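Local structure of Thiosulfate:glutathione sulfurtransferase (Homo sapiens, 6BEV) at residues A[27-32]-A[121-126]; A[40-45]-A[93-98]. The protein transfers sulfur from thiosulfate to glutathione, yielding S-sulfanylglutathione and sulfite, and so links hydrogen sulfide oxidation to later steps of sulfide metabolism. All coordinates share one frame; numbering follows the deposited sequence.

Interaction 1: A[27-32]-A[121-126]; sequences VSLPEL and RNYAGA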
ATOM      1  N   VAL A  27      -5.366  -0.747  -9.395  1.00 11.73           N
ATOM      2  CA  VAL A  27      -4.734   0.388 -10.070  1.00 11.17           C
ATOM      3  C   VAL A  27      -3.656  -0.138 -11.015  1.00 10.59           C
ATOM      4  O   VAL A  27      -2.882  -1.035 -10.659  1.00 11.66           O
ATOM      5  CB  VAL A  27      -4.187   1.414  -9.056  1.00 11.28           C
ATOM      6  CG1 VAL A  27      -3.076   0.834  -8.198  1.00 11.62           C
ATOM      7  CG2 VAL A  27      -3.721   2.678  -9.755  1.00 11.27           C
ATOM      8  N   SER A  28      -3.637   0.393 -12.233  1.00 11.78           N
ATOM      9  CA  SER A  28      -2.615   0.063 -13.215  1.00 12.09           C
ATOM     10  C   SER A  28      -1.365   0.911 -12.997  1.00 11.27           C
ATOM     11  O   SER A  28      -1.400   1.976 -12.376  1.00 11.62           O
ATOM     12  CB  SER A  28      -3.137   0.344 -14.624  1.00 13.39           C
ATOM     13  OG  SER A  28      -3.240   1.741 -14.828  1.00 14.54           O
ATOM     14  N   LEU A  29      -0.251   0.442 -13.560  1.00 11.23           N
ATOM     15  CA  LEU A  29       1.003   1.172 -13.435  1.00 11.44           C
ATOM     16  C   LEU A  29       0.927   2.563 -14.040  1.00 11.91           C
ATOM     17  O   LEU A  29       1.421   3.508 -13.407  1.00 12.35           O
ATOM     18  CB  LEU A  29       2.161   0.355 -14.011  1.00 12.70           C
ATOM     19  CG  LEU A  29       3.543   1.006 -13.904  1.00 13.90           C
ATOM     20  CD1 LEU A  29       3.911   1.289 -12.466  1.00 14.53           C
ATOM     21  CD2 LEU A  29       4.579   0.094 -14.536  1.00 15.71           C
ATOM     22  N   PRO A  30       0.367   2.774 -15.233  1.00 13.11           N
ATOM     23  CA  PRO A  30       0.321   4.156 -15.733  1.00 14.54           C
ATOM     24  C   PRO A  30      -0.449   5.089 -14.817  1.00 14.21           C
ATOM     25  O   PRO A  30      -0.012   6.223 -14.583  1.00 14.58           O
ATOM     26  CB  PRO A  30      -0.310   4.006 -17.124  1.00 16.32           C
ATOM     27  CG  PRO A  30      -0.001   2.608 -17.537  1.00 17.91           C
ATOM     28  CD  PRO A  30      -0.053   1.807 -16.266  1.00 14.75           C
ATOM     29  N   GLU A  31      -1.585   4.648 -14.282  1.00 12.72           N
ATOM     30  CA  GLU A  31      -2.327   5.510 -13.369  1.00 12.36           C
ATOM     31  C   GLU A  31      -1.533   5.740 -12.099  1.00 11.60           C
ATOM     32  O   GLU A  31      -1.467   6.868 -11.600  1.00 12.24           O
ATOM     33  CB  GLU A  31      -3.696   4.918 -13.040  1.00 12.96           C
ATOM     34  CG  GLU A  31      -4.513   5.904 -12.213  1.00 13.44           C
ATOM     35  CD  GLU A  31      -5.847   5.390 -11.698  1.00 14.16           C
ATOM     36  OE1 GLU A  31      -6.261   4.254 -12.014  1.00 15.56           O
ATOM     37  OE2 GLU A  31      -6.477   6.141 -10.924  1.00 14.29           O
ATOM     38  N   LEU A  32      -0.932   4.684 -11.560  1.00 10.92           N
ATOM     39  CA  LEU A  32      -0.151   4.823 -10.341  1.00 10.98           C
ATOM     40  C   LEU A  32       0.981   5.827 -10.524  1.00 11.30           C
ATOM     41  O   LEU A  32       1.216   6.669  -9.650  1.00 11.13           O
ATOM     42  CB  LEU A  32       0.404   3.468  -9.930  1.00 11.09           C
ATOM     43  CG  LEU A  32       1.295   3.433  -8.681  1.00 11.59           C
ATOM     44  CD1 LEU A  32       0.564   4.024  -7.478  1.00 12.97           C
ATOM     45  CD2 LEU A  32       1.773   2.023  -8.399  1.00 12.92           C
ATOM     46  N   ARG A 121      -6.722   0.334  -2.890  1.00 10.94           N
ATOM     47  CA  ARG A 121      -6.584  -0.242  -4.217  1.00 12.05           C
ATOM     48  C   ARG A 121      -5.339  -1.121  -4.260  1.00 10.87           C
ATOM     49  O   ARG A 121      -4.349  -0.827  -3.601  1.00 11.26           O
ATOM     50  CB  ARG A 121      -6.437   0.869  -5.289  1.00 12.55           C
ATOM     51  CG  ARG A 121      -7.511   1.960  -5.179  1.00 13.54           C
ATOM     52  CD  ARG A 121      -7.323   3.087  -6.169  1.00 13.49           C
ATOM     53  NE  ARG A 121      -7.567   2.619  -7.522  1.00 12.71           N
ATOM     54  CZ  ARG A 121      -7.277   3.310  -8.618  1.00 12.55           C
ATOM     55  NH1 ARG A 121      -6.720   4.504  -8.516  1.00 12.94           N
ATOM     56  NH2 ARG A 121      -7.517   2.788  -9.811  1.00 13.15           N
ATOM     57  N   ASN A 122      -5.374  -2.172  -5.092  1.00 11.94           N
ATOM     58  CA  ASN A 122      -4.258  -3.104  -5.248  1.00 11.79           C
ATOM     59  C   ASN A 122      -3.510  -2.762  -6.526  1.00 10.97           C
ATOM     60  O   ASN A 122      -4.118  -2.722  -7.600  1.00 11.50           O
ATOM     61  CB  ASN A 122      -4.786  -4.538  -5.351  1.00 13.12           C
ATOM     62  CG  ASN A 122      -3.677  -5.577  -5.454  1.00 12.52           C
ATOM     63  OD1 ASN A 122      -2.580  -5.422  -4.901  1.00 13.41           O
ATOM     64  ND2 ASN A 122      -3.973  -6.662  -6.167  1.00 14.07           N
ATOM     65  N   TYR A 123      -2.198  -2.556  -6.417  1.00 10.88           N
ATOM     66  CA  TYR A 123      -1.359  -2.480  -7.610  1.00 10.32           C
ATOM     67  C   TYR A 123      -1.040  -3.926  -8.022  1.00 10.54           C
ATOM     68  O   TYR A 123      -0.041  -4.521  -7.617  1.00 11.67           O
ATOM     69  CB  TYR A 123      -0.124  -1.621  -7.362  1.00 10.46           C
ATOM     70  CG  TYR A 123       0.878  -1.712  -8.492  1.00 10.15           C
ATOM     71  CD1 TYR A 123       0.454  -1.783  -9.808  1.00 10.60           C
ATOM     72  CD2 TYR A 123       2.240  -1.777  -8.245  1.00 10.38           C
ATOM     73  CE1 TYR A 123       1.364  -1.924 -10.846  1.00 10.84           C
ATOM     74  CE2 TYR A 123       3.151  -1.903  -9.273  1.00 10.47           C
ATOM     75  CZ  TYR A 123       2.712  -1.987 -10.574  1.00 10.79           C
ATOM     76  OH  TYR A 123       3.628  -2.148 -11.583  1.00 11.72           O
ATOM     77  N   ALA A 124      -1.935  -4.491  -8.841  1.00 11.61           N
ATOM     78  CA  ALA A 124      -1.878  -5.919  -9.162  1.00 12.80           C
ATOM     79  C   ALA A 124      -0.610  -6.302  -9.914  1.00 12.78           C
ATOM     80  O   ALA A 124      -0.094  -7.411  -9.728  1.00 14.00           O
ATOM     81  CB  ALA A 124      -3.119  -6.324  -9.952  1.00 13.71           C
ATOM     82  N   GLY A 125      -0.086  -5.414 -10.760  1.00 12.63           N
ATOM     83  CA  GLY A 125       1.171  -5.718 -11.436  1.00 13.43           C
ATOM     84  C   GLY A 125       2.300  -5.953 -10.450  1.00 13.20           C
ATOM     85  O   GLY A 125       3.189  -6.780 -10.676  1.00 14.71           O
ATOM     86  N   ALA A 126       2.284  -5.211  -9.346  1.00 12.52           N
ATOM     87  CA  ALA A 126       3.120  -5.488  -8.177  1.00 12.53           C
ATOM     88  C   ALA A 126       4.603  -5.165  -8.384  1.00 12.76           C
ATOM     89  O   ALA A 126       5.001  -4.630  -9.424  1.00 12.94           O
ATOM     90  CB  ALA A 126       2.898  -6.930  -7.697  1.00 14.19           C
TER
HETATM   91  O   HOH W   1      -2.136  -3.188 -11.845  0.60 12.96           O

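Interaction 2: A[40-45]-A[93-98]; sequences RARLFD and EHLVFF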
ATOM      1  N   ARG A  40      -0.936  12.307  -5.080  1.00 11.13           N
ATOM      2  CA  ARG A  40      -2.297  11.884  -4.780  1.00 11.99           C
ATOM      3  C   ARG A  40      -2.448  10.428  -4.355  1.00 12.78           C
ATOM      4  O   ARG A  40      -3.564  10.034  -4.009  1.00 15.59           O
ATOM      5  CB  ARG A  40      -3.204  12.171  -5.978  1.00 12.40           C
ATOM      6  CG  ARG A  40      -3.415  13.658  -6.133  1.00 14.15           C
ATOM      7  CD  ARG A  40      -4.260  14.050  -7.298  1.00 16.55           C
ATOM      8  NE  ARG A  40      -4.612  15.460  -7.138  1.00 18.13           N
ATOM      9  CZ  ARG A  40      -4.831  16.314  -8.129  1.00 18.45           C
ATOM     10  NH1 ARG A  40      -4.752  15.926  -9.398  1.00 21.65           N
ATOM     11  NH2 ARG A  40      -5.131  17.575  -7.825  1.00 18.27           N
ATOM     12  N   ALA A  41      -1.385   9.621  -4.383  1.00 12.72           N
ATOM     13  CA  ALA A  41      -1.433   8.238  -3.913  1.00 12.75           C
ATOM     14  C   ALA A  41      -0.418   8.022  -2.803  1.00 12.92           C
ATOM     15  O   ALA A  41       0.675   8.587  -2.814  1.00 14.74           O
ATOM     16  CB  ALA A  41      -1.129   7.244  -5.039  1.00 14.22           C
ATOM     17  N   ARG A  42      -0.787   7.160  -1.864  1.00 12.13           N
ATOM     18  CA  ARG A  42       0.106   6.669  -0.830  1.00 12.25           C
ATOM     19  C   ARG A  42       0.332   5.193  -1.086  1.00 12.54           C
ATOM     20  O   ARG A  42      -0.607   4.480  -1.432  1.00 16.18           O
ATOM     21  CB  ARG A  42      -0.526   6.822   0.544  1.00 15.15           C
ATOM     22  CG  ARG A  42      -0.356   8.157   1.190  1.00 17.89           C
ATOM     23  CD  ARG A  42      -0.819   8.067   2.638  1.00 19.42           C
ATOM     24  NE  ARG A  42       0.150   7.491   3.583  1.00 19.12           N
ATOM     25  CZ  ARG A  42      -0.057   7.408   4.905  1.00 17.27           C
ATOM     26  NH1 ARG A  42      -1.197   7.824   5.433  1.00 15.99           N
ATOM     27  NH2 ARG A  42       0.860   6.896   5.715  1.00 17.82           N
ATOM     28  N   LEU A  43       1.563   4.745  -0.908  1.00 12.23           N
ATOM     29  CA  LEU A  43       1.960   3.380  -1.199  1.00 13.06           C
ATOM     30  C   LEU A  43       2.203   2.618   0.092  1.00 10.74           C
ATOM     31  O   LEU A  43       2.882   3.117   0.997  1.00 12.02           O
ATOM     32  CB  LEU A  43       3.270   3.369  -1.993  1.00 12.98           C
ATOM     33  CG  LEU A  43       3.189   3.749  -3.466  1.00 15.26           C
ATOM     34  CD1 LEU A  43       4.574   4.107  -4.003  1.00 17.78           C
ATOM     35  CD2 LEU A  43       2.591   2.610  -4.241  1.00 18.94           C
ATOM     36  N   PHE A  44       1.749   1.370   0.120  1.00 10.66           N
ATOM     37  CA  PHE A  44       1.956   0.452   1.241  1.00 10.59           C
ATOM     38  C   PHE A  44       2.487  -0.867   0.692  1.00 10.36           C
ATOM     39  O   PHE A  44       1.774  -1.571  -0.031  1.00 10.93           O
ATOM     40  CB  PHE A  44       0.654   0.216   2.002  1.00 10.06           C
ATOM     41  CG  PHE A  44       0.039   1.475   2.533  1.00 10.51           C
ATOM     42  CD1 PHE A  44       0.364   1.942   3.789  1.00 12.44           C
ATOM     43  CD2 PHE A  44      -0.850   2.208   1.774  1.00 11.17           C
ATOM     44  CE1 PHE A  44      -0.186   3.123   4.270  1.00 13.95           C
ATOM     45  CE2 PHE A  44      -1.388   3.389   2.242  1.00 12.25           C
ATOM     46  CZ  PHE A  44      -1.071   3.834   3.497  1.00 13.73           C
ATOM     47  N   ASP A  45       3.730  -1.192   1.050  1.00 10.42           N
ATOM     48  CA  ASP A  45       4.365  -2.464   0.709  1.00 10.44           C
ATOM     49  C   ASP A  45       3.953  -3.450   1.794  1.00 10.13           C
ATOM     50  O   ASP A  45       4.308  -3.273   2.964  1.00 10.48           O
ATOM     51  CB  ASP A  45       5.882  -2.267   0.700  1.00 10.79           C
ATOM     52  CG  ASP A  45       6.653  -3.485   0.195  1.00 11.28           C
ATOM     53  OD1 ASP A  45       6.162  -4.626   0.303  1.00 12.01           O
ATOM     54  OD2 ASP A  45       7.778  -3.278  -0.296  1.00 12.34           O
ATOM     55  N   GLU A  93      -8.171   8.830  -0.546  1.00 13.93           N
ATOM     56  CA  GLU A  93      -8.206   8.164  -1.829  1.00 14.47           C
ATOM     57  C   GLU A  93      -6.835   7.599  -2.196  1.00 12.64           C
ATOM     58  O   GLU A  93      -5.800   8.044  -1.698  1.00 14.84           O
ATOM     59  CB  GLU A  93      -8.668   9.156  -2.888  1.00 16.68           C
ATOM     60  CG  GLU A  93     -10.080   9.648  -2.664  1.00 20.26           C
ATOM     61  CD  GLU A  93     -10.471  10.690  -3.676  1.00 24.33           C
ATOM     62  OE1 GLU A  93     -10.142  11.877  -3.465  1.00 26.38           O
ATOM     63  OE2 GLU A  93     -11.078  10.316  -4.701  1.00 27.07           O
ATOM     64  N   HIS A  94      -6.851   6.573  -3.034  1.00 12.80           N
ATOM     65  CA  HIS A  94      -5.653   6.008  -3.619  1.00 12.13           C
ATOM     66  C   HIS A  94      -4.650   5.577  -2.557  1.00 11.83           C
ATOM     67  O   HIS A  94      -3.458   5.923  -2.601  1.00 12.59           O
ATOM     68  CB  HIS A  94      -5.036   6.957  -4.627  1.00 12.63           C
ATOM     69  CG  HIS A  94      -6.016   7.496  -5.604  1.00 12.58           C
ATOM     70  ND1 HIS A  94      -6.679   6.702  -6.514  1.00 13.87           N
ATOM     71  CD2 HIS A  94      -6.445   8.762  -5.812  1.00 13.05           C
ATOM     72  CE1 HIS A  94      -7.470   7.462  -7.248  1.00 14.01           C
ATOM     73  NE2 HIS A  94      -7.346   8.714  -6.842  1.00 14.63           N
ATOM     74  N   LEU A  95      -5.147   4.772  -1.618  1.00 11.00           N
ATOM     75  CA  LEU A  95      -4.294   4.033  -0.693  1.00 10.48           C
ATOM     76  C   LEU A  95      -3.916   2.745  -1.426  1.00 10.38           C
ATOM     77  O   LEU A  95      -4.731   1.833  -1.560  1.00 11.23           O
ATOM     78  CB  LEU A  95      -5.028   3.747   0.610  1.00 10.59           C
ATOM     79  CG  LEU A  95      -5.553   4.972   1.375  1.00 10.61           C
ATOM     80  CD1 LEU A  95      -6.304   4.511   2.603  1.00 11.16           C
ATOM     81  CD2 LEU A  95      -4.443   5.931   1.755  1.00 11.37           C
ATOM     82  N   VAL A  96      -2.699   2.692  -1.955  1.00  9.83           N
ATOM     83  CA  VAL A  96      -2.295   1.649  -2.890  1.00  9.87           C
ATOM     84  C   VAL A  96      -1.429   0.623  -2.170  1.00 10.16           C
ATOM     85  O   VAL A  96      -0.341   0.942  -1.678  1.00 11.27           O
ATOM     86  CB  VAL A  96      -1.562   2.248  -4.098  1.00 10.21           C
ATOM     87  CG1 VAL A  96      -1.078   1.141  -5.012  1.00 10.87           C
ATOM     88  CG2 VAL A  96      -2.474   3.210  -4.842  1.00 10.54           C
ATOM     89  N   PHE A  97      -1.903  -0.619  -2.147  1.00 10.19           N
ATOM     90  CA  PHE A  97      -1.210  -1.737  -1.522  1.00  9.99           C
ATOM     91  C   PHE A  97      -0.564  -2.600  -2.597  1.00 10.06           C
ATOM     92  O   PHE A  97      -1.103  -2.744  -3.703  1.00 11.00           O
ATOM     93  CB  PHE A  97      -2.215  -2.564  -0.699  1.00 10.50           C
ATOM     94  CG  PHE A  97      -2.849  -1.769   0.405  1.00 10.40           C
ATOM     95  CD1 PHE A  97      -3.986  -1.002   0.185  1.00 11.07           C
ATOM     96  CD2 PHE A  97      -2.272  -1.745   1.671  1.00 11.13           C
ATOM     97  CE1 PHE A  97      -4.520  -0.237   1.205  1.00 11.67           C
ATOM     98  CE2 PHE A  97      -2.810  -0.979   2.682  1.00 11.76           C
ATOM     99  CZ  PHE A  97      -3.929  -0.234   2.445  1.00 11.33           C
ATOM    100  N   PHE A  98       0.582  -3.204  -2.261  1.00 10.50           N
ATOM    101  CA  PHE A  98       1.223  -4.098  -3.218  1.00 10.81           C
ATOM    102  C   PHE A  98       2.134  -5.092  -2.507  1.00 10.69           C
ATOM    103  O   PHE A  98       2.696  -4.809  -1.449  1.00 11.59           O
ATOM    104  CB  PHE A  98       2.042  -3.314  -4.264  1.00 10.37           C
ATOM    105  CG  PHE A  98       3.257  -2.627  -3.702  1.00 10.57           C
ATOM    106  CD1 PHE A  98       4.519  -3.225  -3.716  1.00 11.69           C
ATOM    107  CD2 PHE A  98       3.144  -1.372  -3.139  1.00 11.07           C
ATOM    108  CE1 PHE A  98       5.615  -2.570  -3.154  1.00 12.15           C
ATOM    109  CE2 PHE A  98       4.247  -0.719  -2.584  1.00 11.60           C
ATOM    110  CZ  PHE A  98       5.478  -1.315  -2.596  1.00 12.66           C
TER
HETATM  111  O   HOH W   2      -3.330   9.055  -0.878  1.00 18.30           O

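Interaction 1: A[27-32]-A[121-126]
V27 fills the bend between the side chains of R121 and Y123. Its CB sits over the centre of the R121 guanidinium face, 3.7 Å from R121 CZ, while CG1, held between its own backbone N and carbonyl carbon (chi1 64°), drops against Y123 CB. Beyond this bump, E31 reaches out in an extended chain and closes the edge of the same guanidinium end-on: R121 NH2 to E31 OE1 and R121 NH1 to E31 OE2 are both 2.9 Å. These acceptors lie near the guanidinium plane, but the carboxylate is turned 54° from it and is met from above its own plane.

The Y123 ring is sandwiched: L32 CD2 makes a CH-pi contact over one face, 4.0 Å from the ring centroid, and A126 N lies above the opposite face. At the hydroxyl end, L29 CD1 packs 4.0 Å from Y123 CZ. The backbone ties V27 N to N122 O at 2.9 Å, and water 1 bridges V27 O to G125 N within the Y123-A126 type I turn.

The contact thus joins the start of helix 29-38 to edge strand 120-122 and the turn that follows it, with V96 of strand 95-98 against V27, L32 and Y123, and helix 126-133 supplying E129 to the Y123 hydroxyl.

Interaction 2: A[40-45]-A[93-98]
Parallel beta pairing joins strands 42-45 and 95-98, the two inner strands of the rhodanese-like sheet. Their axes come within 4.7 Å at 25°, and the register runs from R42 beside L95 to D45 beside F98. Four backbone bonds alternate across the gap: R42 N to H94 O, V96 N to R42 O, F44 N to V96 O and F98 N to F44 O. The second and third are the shortest, V96 N to R42 O and F44 N to V96 O both being 2.8 Å. Just before the strands begin, water 2 donates to both R40 O and E93 O.

On one face, F44 and F97 point the same way with ring planes 19° apart, but they are slid until they barely overlap; F97 CD2 instead meets F44 CB at 3.5 Å. L95 CD2 closes the edge of the F44 ring, 4.0 Å from F44 CE2. On the other face, L43 CD2 lies alongside V96 CG1. With CG between its own backbone N and carbonyl carbon (chi1 68°), F98 swings its ring across toward strand 42-45, and D45 CA makes a CH-pi contact with one face, 3.9 Å from the centroid. Replacing F98 by an alanine removes that ring and would probably leave a gap beside D45 CB and L43 CD2. T56 and R47 bind the D45 carboxylate.

F98 directly precedes C99, the active-site cysteine on which the persulfide intermediate forms. Helix 103-114 packs on F97, helix 29-38 covers A41 and L43, and strands 61-62 and 120-122 flank the pair.

The centre of interaction 2 is about 4 Å from the centre of the chain, that of interaction 1 about 10 Å, where helix 29-38 meets an edge strand. Interaction 1 is the more completely buried in its residues, while interaction 2 is partly exposed at its R40 and E93 end. Interaction 2 relies on four direct backbone bonds and buries 579 Å²; interaction 1 buries 389 Å², has one direct backbone bond and adds a two-pronged salt bridge. They share a sheet: R121 N lies 2.8 Å from L95 O, a probable hydrogen bond. R121 also links their polar margins, since its NH1 serves both E31 and H94 ND1. Along the chain, interaction 2 is nested inside the loop closed by interaction 1.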